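Local coordinates for DUF115 domain-containing protein (Magnetospirillum magneticum AMB-1, PDB 5MU5) that is a Maf glycosyltransferase involved in flagella formation, probably by transferring sugars onto flagellin, at residues H272-I284 with R297-L310. Sequence-based numbering, arbitrary orientation.
With SO4 (sulfate ion), chain B.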
ATOM      1  N   HIS A 272     -24.866  -2.819  23.807  1.00 47.80           N
ATOM      2  CA  HIS A 272     -24.953  -4.202  24.245  1.00 49.24           C
ATOM      3  C   HIS A 272     -25.789  -5.131  23.356  1.00 43.55           C
ATOM      4  O   HIS A 272     -25.740  -6.325  23.540  1.00 45.47           O
ATOM      5  CB  HIS A 272     -25.434  -4.261  25.689  1.00 53.02           C
ATOM      6  CG  HIS A 272     -24.460  -3.664  26.655  1.00 60.30           C
ATOM      7  ND1 HIS A 272     -24.681  -2.459  27.288  1.00 64.68           N
ATOM      8  CD2 HIS A 272     -23.242  -4.089  27.068  1.00 63.11           C
ATOM      9  CE1 HIS A 272     -23.644  -2.170  28.056  1.00 67.31           C
ATOM     10  NE2 HIS A 272     -22.757  -3.143  27.940  1.00 65.24           N
ATOM     11  N   THR A 273     -26.544  -4.612  22.405  1.00 39.94           N
ATOM     12  CA  THR A 273     -27.261  -5.489  21.488  1.00 40.96           C
ATOM     13  C   THR A 273     -26.227  -6.218  20.629  1.00 38.96           C
ATOM     14  O   THR A 273     -25.296  -5.600  20.117  1.00 36.29           O
ATOM     15  CB  THR A 273     -28.201  -4.713  20.547  1.00 41.41           C
ATOM     16  OG1 THR A 273     -29.097  -3.929  21.323  1.00 42.50           O
ATOM     17  CG2 THR A 273     -29.027  -5.656  19.694  1.00 43.88           C
ATOM     18  N   PRO A 274     -26.376  -7.535  20.479  1.00 37.00           N
ATOM     19  CA  PRO A 274     -25.420  -8.206  19.615  1.00 37.38           C
ATOM     20  C   PRO A 274     -25.664  -7.882  18.157  1.00 35.53           C
ATOM     21  O   PRO A 274     -26.758  -7.509  17.780  1.00 35.38           O
ATOM     22  CB  PRO A 274     -25.650  -9.700  19.882  1.00 37.76           C
ATOM     23  CG  PRO A 274     -26.890  -9.799  20.667  1.00 39.16           C
ATOM     24  CD  PRO A 274     -27.379  -8.439  21.043  1.00 38.32           C
ATOM     25  N   VAL A 275     -24.634  -8.035  17.351  1.00 37.09           N
ATOM     26  CA  VAL A 275     -24.742  -7.823  15.930  1.00 38.56           C
ATOM     27  C   VAL A 275     -24.360  -9.112  15.190  1.00 35.44           C
ATOM     28  O   VAL A 275     -23.423  -9.821  15.575  1.00 32.02           O
ATOM     29  CB  VAL A 275     -23.890  -6.609  15.484  1.00 40.95           C
ATOM     30  CG1 VAL A 275     -22.410  -6.925  15.542  1.00 42.59           C
ATOM     31  CG2 VAL A 275     -24.270  -6.204  14.072  1.00 44.24           C
ATOM     32  N   PHE A 276     -25.140  -9.420  14.154  1.00 35.48           N
ATOM     33  CA  PHE A 276     -24.875 -10.528  13.264  1.00 34.42           C
ATOM     34  C   PHE A 276     -24.331  -9.967  11.977  1.00 34.94           C
ATOM     35  O   PHE A 276     -25.029  -9.208  11.297  1.00 33.74           O
ATOM     36  CB  PHE A 276     -26.129 -11.317  12.921  1.00 35.51           C
ATOM     37  CG  PHE A 276     -26.733 -12.043  14.068  1.00 36.71           C
ATOM     38  CD1 PHE A 276     -26.084 -12.147  15.303  1.00 36.11           C
ATOM     39  CD2 PHE A 276     -27.941 -12.661  13.899  1.00 36.30           C
ATOM     40  CE1 PHE A 276     -26.655 -12.847  16.328  1.00 37.98           C
ATOM     41  CE2 PHE A 276     -28.517 -13.362  14.933  1.00 37.99           C
ATOM     42  CZ  PHE A 276     -27.883 -13.454  16.143  1.00 38.32           C
ATOM     43  N   ILE A 277     -23.085 -10.324  11.669  1.00 34.71           N
ATOM     44  CA  ILE A 277     -22.413  -9.886  10.450  1.00 36.13           C
ATOM     45  C   ILE A 277     -22.488 -11.043   9.497  1.00 34.22           C
ATOM     46  O   ILE A 277     -22.007 -12.121   9.802  1.00 35.65           O
ATOM     47  CB  ILE A 277     -20.970  -9.480  10.743  1.00 39.40           C
ATOM     48  CG1 ILE A 277     -20.992  -8.187  11.557  1.00 41.38           C
ATOM     49  CG2 ILE A 277     -20.204  -9.257   9.450  1.00 41.50           C
ATOM     50  CD1 ILE A 277     -19.765  -7.952  12.386  1.00 44.65           C
ATOM     51  N   VAL A 278     -23.111 -10.816   8.352  1.00 32.28           N
ATOM     52  CA  VAL A 278     -23.429 -11.885   7.444  1.00 33.94           C
ATOM     53  C   VAL A 278     -22.736 -11.678   6.120  1.00 34.71           C
ATOM     54  O   VAL A 278     -22.999 -10.708   5.434  1.00 34.26           O
ATOM     55  CB  VAL A 278     -24.948 -11.961   7.175  1.00 35.92           C
ATOM     56  CG1 VAL A 278     -25.276 -13.189   6.364  1.00 35.95           C
ATOM     57  CG2 VAL A 278     -25.722 -12.002   8.484  1.00 36.02           C
ATOM     58  N   GLY A 279     -21.856 -12.614   5.771  1.00 36.69           N
ATOM     59  CA  GLY A 279     -21.194 -12.620   4.472  1.00 35.20           C
ATOM     60  C   GLY A 279     -21.876 -13.561   3.500  1.00 36.25           C
ATOM     61  O   GLY A 279     -22.912 -14.180   3.807  1.00 35.28           O
ATOM     62  N   SER A 280     -21.260 -13.708   2.334  1.00 37.28           N
ATOM     63  CA  SER A 280     -21.823 -14.520   1.260  1.00 38.82           C
ATOM     64  C   SER A 280     -21.335 -15.976   1.187  1.00 35.79           C
ATOM     65  O   SER A 280     -21.603 -16.663   0.224  1.00 39.12           O
ATOM     66  CB  SER A 280     -21.614 -13.801  -0.088  1.00 41.91           C
ATOM     67  OG  SER A 280     -20.243 -13.576  -0.358  1.00 42.90           O
ATOM     68  N   GLY A 281     -20.662 -16.461   2.212  1.00 35.52           N
ATOM     69  CA  GLY A 281     -20.220 -17.856   2.230  1.00 37.03           C
ATOM     70  C   GLY A 281     -21.383 -18.840   2.311  1.00 35.57           C
ATOM     71  O   GLY A 281     -22.313 -18.613   3.072  1.00 36.04           O
ATOM     72  N   PRO A 282     -21.327 -19.956   1.554  1.00 37.27           N
ATOM     73  CA  PRO A 282     -22.433 -20.936   1.545  1.00 37.71           C
ATOM     74  C   PRO A 282     -22.712 -21.716   2.840  1.00 39.80           C
ATOM     75  O   PRO A 282     -23.789 -22.337   2.965  1.00 41.39           O
ATOM     76  CB  PRO A 282     -22.052 -21.895   0.417  1.00 40.83           C
ATOM     77  CG  PRO A 282     -20.581 -21.760   0.253  1.00 39.74           C
ATOM     78  CD  PRO A 282     -20.234 -20.348   0.646  1.00 38.03           C
ATOM     79  N   SER A 283     -21.810 -21.685   3.819  1.00 39.95           N
ATOM     80  CA  SER A 283     -22.118 -22.355   5.088  1.00 41.43           C
ATOM     81  C   SER A 283     -23.329 -21.732   5.809  1.00 41.94           C
ATOM     82  O   SER A 283     -23.867 -22.328   6.733  1.00 44.37           O
ATOM     83  CB  SER A 283     -20.908 -22.414   6.015  1.00 40.90           C
ATOM     84  OG  SER A 283     -20.650 -21.169   6.621  1.00 43.99           O
ATOM     85  N   ILE A 284     -23.765 -20.554   5.363  1.00 42.69           N
ATOM     86  CA  ILE A 284     -24.934 -19.860   5.926  1.00 44.26           C
ATOM     87  C   ILE A 284     -26.190 -20.752   6.012  1.00 47.52           C
ATOM     88  O   ILE A 284     -26.966 -20.623   6.956  1.00 47.22           O
ATOM     89  CB  ILE A 284     -25.251 -18.570   5.105  1.00 43.74           C
ATOM     90  CG1 ILE A 284     -26.257 -17.656   5.805  1.00 46.69           C
ATOM     91  CG2 ILE A 284     -25.769 -18.905   3.724  1.00 43.69           C
ATOM     92  CD1 ILE A 284     -25.647 -16.862   6.916  1.00 48.62           C
ATOM     93  N   ARG A 297     -33.989  -9.536  18.107  1.00 43.97           N
ATOM     94  CA  ARG A 297     -33.135  -9.024  19.175  1.00 45.08           C
ATOM     95  C   ARG A 297     -31.630  -8.938  18.851  1.00 43.89           C
ATOM     96  O   ARG A 297     -30.785  -8.841  19.750  1.00 45.33           O
ATOM     97  CB  ARG A 297     -33.351  -9.815  20.454  1.00 48.29           C
ATOM     98  CG  ARG A 297     -32.927 -11.269  20.394  1.00 52.74           C
ATOM     99  CD  ARG A 297     -33.408 -11.981  21.646  1.00 58.81           C
ATOM    100  NE  ARG A 297     -33.446 -13.428  21.479  1.00 67.83           N
ATOM    101  CZ  ARG A 297     -34.369 -14.086  20.778  1.00 76.38           C
ATOM    102  NH1 ARG A 297     -35.347 -13.427  20.150  1.00 80.09           N
ATOM    103  NH2 ARG A 297     -34.306 -15.412  20.688  1.00 77.59           N
ATOM    104  N   ALA A 298     -31.296  -8.935  17.570  1.00 41.48           N
ATOM    105  CA  ALA A 298     -29.924  -8.702  17.139  1.00 38.49           C
ATOM    106  C   ALA A 298     -29.922  -7.783  15.935  1.00 38.36           C
ATOM    107  O   ALA A 298     -30.866  -7.776  15.153  1.00 38.96           O
ATOM    108  CB  ALA A 298     -29.239 -10.008  16.795  1.00 38.31           C
ATOM    109  N   VAL A 299     -28.845  -7.027  15.757  1.00 35.93           N
ATOM    110  CA  VAL A 299     -28.757  -6.150  14.600  1.00 35.93           C
ATOM    111  C   VAL A 299     -28.183  -6.970  13.461  1.00 35.83           C
ATOM    112  O   VAL A 299     -27.167  -7.610  13.652  1.00 35.97           O
ATOM    113  CB  VAL A 299     -27.892  -4.928  14.927  1.00 36.12           C
ATOM    114  CG1 VAL A 299     -27.572  -4.122  13.672  1.00 35.85           C
ATOM    115  CG2 VAL A 299     -28.627  -4.093  15.972  1.00 35.57           C
ATOM    116  N   ILE A 300     -28.853  -6.987  12.307  1.00 36.77           N
ATOM    117  CA  ILE A 300     -28.377  -7.745  11.154  1.00 37.11           C
ATOM    118  C   ILE A 300     -27.615  -6.823  10.210  1.00 36.32           C
ATOM    119  O   ILE A 300     -28.182  -5.870   9.680  1.00 34.62           O
ATOM    120  CB  ILE A 300     -29.516  -8.377  10.348  1.00 39.12           C
ATOM    121  CG1 ILE A 300     -30.455  -9.197  11.230  1.00 40.20           C
ATOM    122  CG2 ILE A 300     -28.952  -9.232   9.222  1.00 39.70           C
ATOM    123  CD1 ILE A 300     -29.799 -10.279  12.048  1.00 41.52           C
ATOM    124  N   ILE A 301     -26.328  -7.098  10.035  1.00 33.91           N
ATOM    125  CA  ILE A 301     -25.497  -6.367   9.102  1.00 34.42           C
ATOM    126  C   ILE A 301     -25.236  -7.304   7.923  1.00 35.94           C
ATOM    127  O   ILE A 301     -24.575  -8.344   8.058  1.00 36.83           O
ATOM    128  CB  ILE A 301     -24.196  -5.894   9.759  1.00 37.12           C
ATOM    129  CG1 ILE A 301     -24.539  -4.875  10.837  1.00 39.32           C
ATOM    130  CG2 ILE A 301     -23.263  -5.271   8.728  1.00 39.14           C
ATOM    131  CD1 ILE A 301     -23.353  -4.210  11.474  1.00 40.58           C
ATOM    132  N   SER A 302     -25.801  -6.943   6.777  1.00 36.20           N
ATOM    133  CA  SER A 302     -25.698  -7.723   5.568  1.00 36.56           C
ATOM    134  C   SER A 302     -24.561  -7.162   4.763  1.00 36.14           C
ATOM    135  O   SER A 302     -24.538  -5.982   4.471  1.00 37.47           O
ATOM    136  CB  SER A 302     -26.996  -7.625   4.755  1.00 37.85           C
ATOM    137  OG  SER A 302     -26.888  -8.362   3.540  1.00 38.61           O
ATOM    138  N   CYS A 303     -23.622  -8.021   4.393  1.00 39.23           N
ATOM    139  CA  CYS A 303     -22.448  -7.591   3.645  1.00 40.29           C
ATOM    140  C   CYS A 303     -22.586  -7.935   2.168  1.00 40.81           C
ATOM    141  O   CYS A 303     -22.607  -9.110   1.797  1.00 44.99           O
ATOM    142  CB  CYS A 303     -21.207  -8.228   4.263  1.00 39.14           C
ATOM    143  SG  CYS A 303     -20.962  -7.644   5.962  1.00 40.40           S
ATOM    144  N   GLY A 304     -22.702  -6.905   1.332  1.00 40.11           N
ATOM    145  CA  GLY A 304     -22.831  -7.100  -0.108  1.00 41.63           C
ATOM    146  C   GLY A 304     -23.920  -8.095  -0.493  1.00 42.54           C
ATOM    147  O   GLY A 304     -25.069  -7.933  -0.077  1.00 42.43           O
ATOM    148  N   THR A 305     -23.535  -9.153  -1.220  1.00 42.59           N
ATOM    149  CA  THR A 305     -24.470 -10.128  -1.797  1.00 45.19           C
ATOM    150  C   THR A 305     -25.163 -11.048  -0.810  1.00 42.75           C
ATOM    151  O   THR A 305     -26.089 -11.781  -1.190  1.00 43.11           O
ATOM    152  CB  THR A 305     -23.795 -11.004  -2.887  1.00 50.18           C
ATOM    153  OG1 THR A 305     -22.592 -11.609  -2.370  1.00 53.32           O
ATOM    154  CG2 THR A 305     -23.464 -10.161  -4.099  1.00 50.23           C
ATOM    155  N   ALA A 306     -24.729 -11.015   0.442  1.00 40.69           N
ATOM    156  CA  ALA A 306     -25.399 -11.755   1.524  1.00 39.70           C
ATOM    157  C   ALA A 306     -26.888 -11.420   1.629  1.00 39.46           C
ATOM    158  O   ALA A 306     -27.682 -12.207   2.129  1.00 43.45           O
ATOM    159  CB  ALA A 306     -24.739 -11.406   2.839  1.00 40.80           C
ATOM    160  N   SER A 307     -27.261 -10.237   1.171  1.00 39.91           N
ATOM    161  CA  SER A 307     -28.638  -9.775   1.278  1.00 43.53           C
ATOM    162  C   SER A 307     -29.631 -10.717   0.593  1.00 43.51           C
ATOM    163  O   SER A 307     -30.740 -10.936   1.092  1.00 41.48           O
ATOM    164  CB  SER A 307     -28.751  -8.361   0.695  1.00 45.12           C
ATOM    165  OG  SER A 307     -28.329  -8.322  -0.667  1.00 46.24           O
ATOM    166  N   ARG A 308     -29.205 -11.301  -0.520  1.00 43.81           N
ATOM    167  CA  ARG A 308     -30.044 -12.223  -1.279  1.00 47.12           C
ATOM    168  C   ARG A 308     -30.570 -13.375  -0.423  1.00 45.39           C
ATOM    169  O   ARG A 308     -31.770 -13.629  -0.404  1.00 48.87           O
ATOM    170  CB  ARG A 308     -29.276 -12.759  -2.496  1.00 47.32           C
ATOM    171  CG  ARG A 308     -30.091 -13.675  -3.366  1.00 51.50           C
ATOM    172  CD  ARG A 308     -29.363 -14.055  -4.655  1.00 54.46           C
ATOM    173  NE  ARG A 308     -29.336 -12.984  -5.666  1.00 57.03           N
ATOM    174  CZ  ARG A 308     -30.389 -12.576  -6.386  1.00 57.00           C
ATOM    175  NH1 ARG A 308     -31.598 -13.116  -6.207  1.00 56.22           N
ATOM    176  NH2 ARG A 308     -30.237 -11.606  -7.279  1.00 54.92           N
ATOM    177  N   VAL A 309     -29.682 -14.052   0.302  1.00 43.52           N
ATOM    178  CA  VAL A 309     -30.076 -15.209   1.109  1.00 42.35           C
ATOM    179  C   VAL A 309     -30.882 -14.796   2.353  1.00 42.06           C
ATOM    180  O   VAL A 309     -31.813 -15.487   2.768  1.00 45.75           O
ATOM    181  CB  VAL A 309     -28.867 -16.117   1.477  1.00 44.23           C
ATOM    182  CG1 VAL A 309     -27.857 -15.418   2.385  1.00 41.15           C
ATOM    183  CG2 VAL A 309     -29.368 -17.410   2.127  1.00 48.32           C
ATOM    184  N   LEU A 310     -30.543 -13.660   2.939  1.00 40.51           N
ATOM    185  CA  LEU A 310     -31.305 -13.162   4.065  1.00 41.20           C
ATOM    186  C   LEU A 310     -32.722 -12.847   3.603  1.00 43.40           C
ATOM    187  O   LEU A 310     -33.696 -13.368   4.173  1.00 42.19           O
ATOM    188  CB  LEU A 310     -30.641 -11.930   4.682  1.00 41.63           C
ATOM    189  CG  LEU A 310     -29.245 -12.198   5.230  1.00 41.85           C
ATOM    190  CD1 LEU A 310     -28.531 -10.912   5.562  1.00 43.69           C
ATOM    191  CD2 LEU A 310     -29.309 -13.089   6.452  1.00 43.14           C
TER
HETATM  192  S   SO4 B 701     -19.841  -9.921  -1.906  0.75 60.21           S
HETATM  193  O1  SO4 B 701     -19.978 -10.394  -0.506  0.75 59.40           O
HETATM  194  O2  SO4 B 701     -19.972 -11.122  -2.789  0.75 54.79           O
HETATM  195  O3  SO4 B 701     -18.498  -9.276  -2.094  0.75 56.70           O
HETATM  196  O4  SO4 B 701     -20.895  -8.887  -2.154  0.75 50.71           O
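Pro-274 O accepts Val-299 N at 2.9 Å, the first of five backbone bonds that zip strand 275-278 to strand 299-303 in parallel. Phe-276 uses both polar backbone atoms here, its N giving to Val-299 O and its O taking from Ile-301 N; Val-278 repeats this between Ile-301 O and Cys-303 N. The amides of Val-275 and Ile-277 belong to the other edge, where strand 408-412 pairs.

On one face of the sheet, with Val-275 CG1 at chi1 72°, CG2 is anti to the backbone N and lies against Ile-301 CD1, tight at 3.4 Å. On the other, Ala-298 CB sits over the centre of the Phe-276 ring, 3.7 Å above its plane, a CH-pi contact, while Ile-300 CD1 comes in obliquely at CD2. A serine in place of Phe-276 would probably leave Ala-298 CB and Ile-300 CD1 facing a gap and take away the ring that meets Phe-412 edge-to-face. Further along, Val-278 CG1 meets Leu-310 CD2 tip to tip. The buried Ser-302 OG is hydrogen-bonded to Gln-320 OE1.

Beyond the strand ends lies a sulfate, probably from the crystallisation liquor: Thr-305 N gives to its O4 (2.8 Å), Thr-305 OG1 to O2 (2.7 Å) and Ser-280 OG to O1 (3.2 Å). Helix 284-294 links the strands, making a beta-alpha-beta crossover of a Rossmann-like sheet, with the anion at the C-terminal strand ends, where such folds commonly bind phosphates.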